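Side-chain contact in group II chitinase (Ostrinia furnacalis, PDB 6JAV), which probably hydrolyses internal glycosidic bonds of chitin, this chain being one family 18 catalytic domain of a much longer chitin-binding protein: residues N173-D178 with T222-A227. Numbering follows the deposited sequence.
Sequences NKMVID and TTYFNA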
ATOM      1  N   ASN A 173     -11.316   5.209   0.355  1.00 10.63           N
ATOM      2  CA  ASN A 173     -12.250   6.174   0.942  1.00 10.72           C
ATOM      3  C   ASN A 173     -13.365   6.454  -0.064  1.00 12.44           C
ATOM      4  O   ASN A 173     -13.093   6.909  -1.173  1.00 11.52           O
ATOM      5  CB  ASN A 173     -11.442   7.437   1.232  1.00 11.60           C
ATOM      6  CG  ASN A 173     -12.258   8.579   1.797  1.00 17.93           C
ATOM      7  OD1 ASN A 173     -13.285   8.959   1.252  1.00 17.74           O
ATOM      8  ND2 ASN A 173     -11.714   9.224   2.819  1.00 23.47           N
ATOM      9  N   LYS A 174     -14.615   6.190   0.340  1.00 11.22           N
ATOM     10  CA  LYS A 174     -15.782   6.366  -0.530  1.00 12.35           C
ATOM     11  C   LYS A 174     -15.782   7.713  -1.258  1.00 11.26           C
ATOM     12  O   LYS A 174     -16.018   7.764  -2.470  1.00 12.05           O
ATOM     13  CB  LYS A 174     -17.072   6.226   0.298  1.00 12.77           C
ATOM     14  CG  LYS A 174     -18.331   6.371  -0.548  1.00 16.69           C
ATOM     15  CD  LYS A 174     -19.583   6.349   0.338  1.00 17.04           C
ATOM     16  CE  LYS A 174     -20.847   6.171  -0.530  1.00 22.40           C
ATOM     17  NZ  LYS A 174     -21.030   7.273  -1.514  1.00 22.25           N
ATOM     18  N   MET A 175     -15.529   8.812  -0.539  1.00 12.08           N
ATOM     19  CA  MET A 175     -15.583  10.142  -1.159  1.00 12.76           C
ATOM     20  C   MET A 175     -14.498  10.326  -2.214  1.00 13.35           C
ATOM     21  O   MET A 175     -14.742  10.933  -3.268  1.00 13.61           O
ATOM     22  CB  MET A 175     -15.447  11.230  -0.098  1.00 15.48           C
ATOM     23  CG  MET A 175     -16.736  11.509   0.650  1.00 26.43           C
ATOM     24  SD  MET A 175     -17.045  10.194   1.829  1.00 39.25           S
ATOM     25  CE  MET A 175     -18.696   9.725   1.334  1.00 32.63           C
ATOM     26  N   VAL A 176     -13.286   9.827  -1.935  1.00 11.96           N
ATOM     27  CA  VAL A 176     -12.193   9.914  -2.902  1.00 11.58           C
ATOM     28  C   VAL A 176     -12.475   9.035  -4.106  1.00 11.74           C
ATOM     29  O   VAL A 176     -12.220   9.432  -5.241  1.00 12.21           O
ATOM     30  CB  VAL A 176     -10.856   9.546  -2.226  1.00 11.34           C
ATOM     31  CG1 VAL A 176      -9.734   9.576  -3.255  1.00 11.72           C
ATOM     32  CG2 VAL A 176     -10.578  10.521  -1.085  1.00 13.60           C
ATOM     33  N   ILE A 177     -12.970   7.821  -3.879  1.00 11.25           N
ATOM     34  CA  ILE A 177     -13.321   6.938  -4.979  1.00  9.15           C
ATOM     35  C   ILE A 177     -14.329   7.627  -5.893  1.00 11.09           C
ATOM     36  O   ILE A 177     -14.186   7.633  -7.121  1.00 14.01           O
ATOM     37  CB  ILE A 177     -13.866   5.604  -4.434  1.00 11.44           C
ATOM     38  CG1 ILE A 177     -12.786   4.812  -3.644  1.00 10.67           C
ATOM     39  CG2 ILE A 177     -14.421   4.746  -5.564  1.00 12.68           C
ATOM     40  CD1 ILE A 177     -13.419   3.755  -2.717  1.00 12.43           C
ATOM     41  N   ASP A 178     -15.373   8.205  -5.285  1.00 12.49           N
ATOM     42  CA  ASP A 178     -16.423   8.856  -6.062  1.00 13.77           C
ATOM     43  C   ASP A 178     -15.869  10.031  -6.862  1.00 13.75           C
ATOM     44  O   ASP A 178     -16.288  10.264  -8.006  1.00 18.13           O
ATOM     45  CB  ASP A 178     -17.510   9.360  -5.115  1.00 12.44           C
ATOM     46  CG  ASP A 178     -18.415   8.252  -4.577  1.00 13.00           C
ATOM     47  OD1 ASP A 178     -18.405   7.112  -5.117  1.00 15.93           O
ATOM     48  OD2 ASP A 178     -19.186   8.569  -3.617  1.00 15.45           O
ATOM     49  N   THR A 222     -18.527   6.364  10.972  1.00 22.93           N
ATOM     50  CA  THR A 222     -19.117   6.146   9.665  1.00 23.56           C
ATOM     51  C   THR A 222     -19.302   4.660   9.422  1.00 18.07           C
ATOM     52  O   THR A 222     -18.703   3.823  10.093  1.00 20.64           O
ATOM     53  CB  THR A 222     -18.180   6.631   8.574  1.00 32.10           C
ATOM     54  OG1 THR A 222     -18.785   6.334   7.330  1.00 43.32           O
ATOM     55  CG2 THR A 222     -16.867   5.865   8.631  1.00 26.95           C
ATOM     56  N   THR A 223     -20.118   4.337   8.433  1.00 18.10           N
ATOM     57  CA  THR A 223     -20.292   2.958   8.025  1.00 18.78           C
ATOM     58  C   THR A 223     -19.267   2.520   6.987  1.00 16.56           C
ATOM     59  O   THR A 223     -19.238   1.335   6.640  1.00 18.33           O
ATOM     60  CB  THR A 223     -21.697   2.758   7.446  1.00 29.02           C
ATOM     61  OG1 THR A 223     -21.781   1.470   6.842  1.00 46.39           O
ATOM     62  CG2 THR A 223     -21.966   3.781   6.390  1.00 26.68           C
ATOM     63  N   TYR A 224     -18.459   3.444   6.460  1.00 15.91           N
ATOM     64  CA  TYR A 224     -17.659   3.129   5.280  1.00 17.11           C
ATOM     65  C   TYR A 224     -16.155   3.044   5.500  1.00 14.61           C
ATOM     66  O   TYR A 224     -15.447   2.667   4.558  1.00 15.50           O
ATOM     67  CB  TYR A 224     -17.985   4.048   4.097  1.00 21.51           C
ATOM     68  CG  TYR A 224     -18.041   5.504   4.395  1.00 23.49           C
ATOM     69  CD1 TYR A 224     -16.885   6.258   4.498  1.00 31.56           C
ATOM     70  CD2 TYR A 224     -19.266   6.149   4.504  1.00 27.27           C
ATOM     71  CE1 TYR A 224     -16.941   7.621   4.759  1.00 39.74           C
ATOM     72  CE2 TYR A 224     -19.338   7.496   4.765  1.00 33.11           C
ATOM     73  CZ  TYR A 224     -18.172   8.231   4.899  1.00 39.54           C
ATOM     74  OH  TYR A 224     -18.232   9.581   5.162  1.00 53.47           O
ATOM     75  N   PHE A 225     -15.646   3.328   6.698  1.00 14.33           N
ATOM     76  CA  PHE A 225     -14.200   3.240   6.937  1.00 14.42           C
ATOM     77  C   PHE A 225     -13.800   1.846   7.422  1.00  9.93           C
ATOM     78  O   PHE A 225     -13.281   1.654   8.526  1.00 13.46           O
ATOM     79  CB  PHE A 225     -13.752   4.331   7.906  1.00 15.95           C
ATOM     80  CG  PHE A 225     -13.555   5.662   7.258  1.00 22.40           C
ATOM     81  CD1 PHE A 225     -13.826   5.839   5.907  1.00 31.85           C
ATOM     82  CD2 PHE A 225     -13.075   6.737   7.984  1.00 31.82           C
ATOM     83  CE1 PHE A 225     -13.643   7.075   5.301  1.00 39.37           C
ATOM     84  CE2 PHE A 225     -12.891   7.974   7.386  1.00 34.93           C
ATOM     85  CZ  PHE A 225     -13.176   8.146   6.050  1.00 33.61           C
ATOM     86  N   ASN A 226     -14.020   0.858   6.559  1.00 11.55           N
ATOM     87  CA  ASN A 226     -13.554  -0.502   6.827  1.00 10.90           C
ATOM     88  C   ASN A 226     -13.361  -1.221   5.500  1.00 10.76           C
ATOM     89  O   ASN A 226     -13.965  -0.853   4.489  1.00 11.24           O
ATOM     90  CB  ASN A 226     -14.522  -1.249   7.755  1.00 11.81           C
ATOM     91  CG  ASN A 226     -15.933  -1.310   7.189  1.00 11.76           C
ATOM     92  OD1 ASN A 226     -16.257  -2.192   6.394  1.00 13.26           O
ATOM     93  ND2 ASN A 226     -16.773  -0.366   7.603  1.00 14.41           N
ATOM     94  N   ALA A 227     -12.506  -2.253   5.517  1.00  9.85           N
ATOM     95  CA  ALA A 227     -12.116  -2.914   4.273  1.00 11.68           C
ATOM     96  C   ALA A 227     -13.295  -3.604   3.603  1.00 10.73           C
ATOM     97  O   ALA A 227     -13.393  -3.627   2.373  1.00 10.96           O
ATOM     98  CB  ALA A 227     -10.998  -3.918   4.542  1.00 11.73           C
TER
HETATM   99  O   HOH W   1     -14.781   4.065   2.349  1.00 17.13           O
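Met175 reaches Tyr224 because its chain is bent at chi2 (76°), bringing the sulfur up to the hydroxyl end of the ring, while Tyr224 carries its ring between its own backbone N and carbonyl carbon (chi1 48°), which sends it toward the helix start. The Met-aromatic contact that results joins two parts of the family 18 TIM barrel: the start of helix 174-180, after strand 165-170, and the loop from strand 192-195 to helix 227-236. Met175 SD approaches the ring obliquely, 4.5 Å from the Tyr224 centroid, and lies 3.6 Å from Tyr224 OH. A flexible, polarisable thioether suits this exposed position, since it can follow both the ring and its hydroxyl end. Lys174 supplies the flank, its CD passing over one face of Tyr224 at 4.2 Å from CD2; on the opposite face sits Thr222 CB. The broad, flat tyrosine thus offers a face to the lysine methylenes and a hydroxyl end to the thioether. The long lysine packs against the aromatic and still delivers Lys174 NZ to Asp178 OD2 in a 3.1 Å salt bridge, received on the syn lone pair. Asp178 has a second cationic partner, Lys237, at its other oxygen. Asn173 uses the two ends of its amide differently. As N-cap, its OD1 accepts weak bonds from the backbone N of Met175 and of Val176, which helps to orient the amide, with Asn173 ND2 lying 3.7 Å from Phe225 CZ and the amide and ring planes 63° apart. Phe225, whose flat apolar ring suits both neighbours, also packs on Tyr200, and the Asn173 side chain lies about 7 Å from the bound inhibitor, placing this surface contact near the ligand pocket. Between the two backbones a single water accepts from Lys174 N at 2.9 Å and donates to Tyr224 O at 2.7 Å.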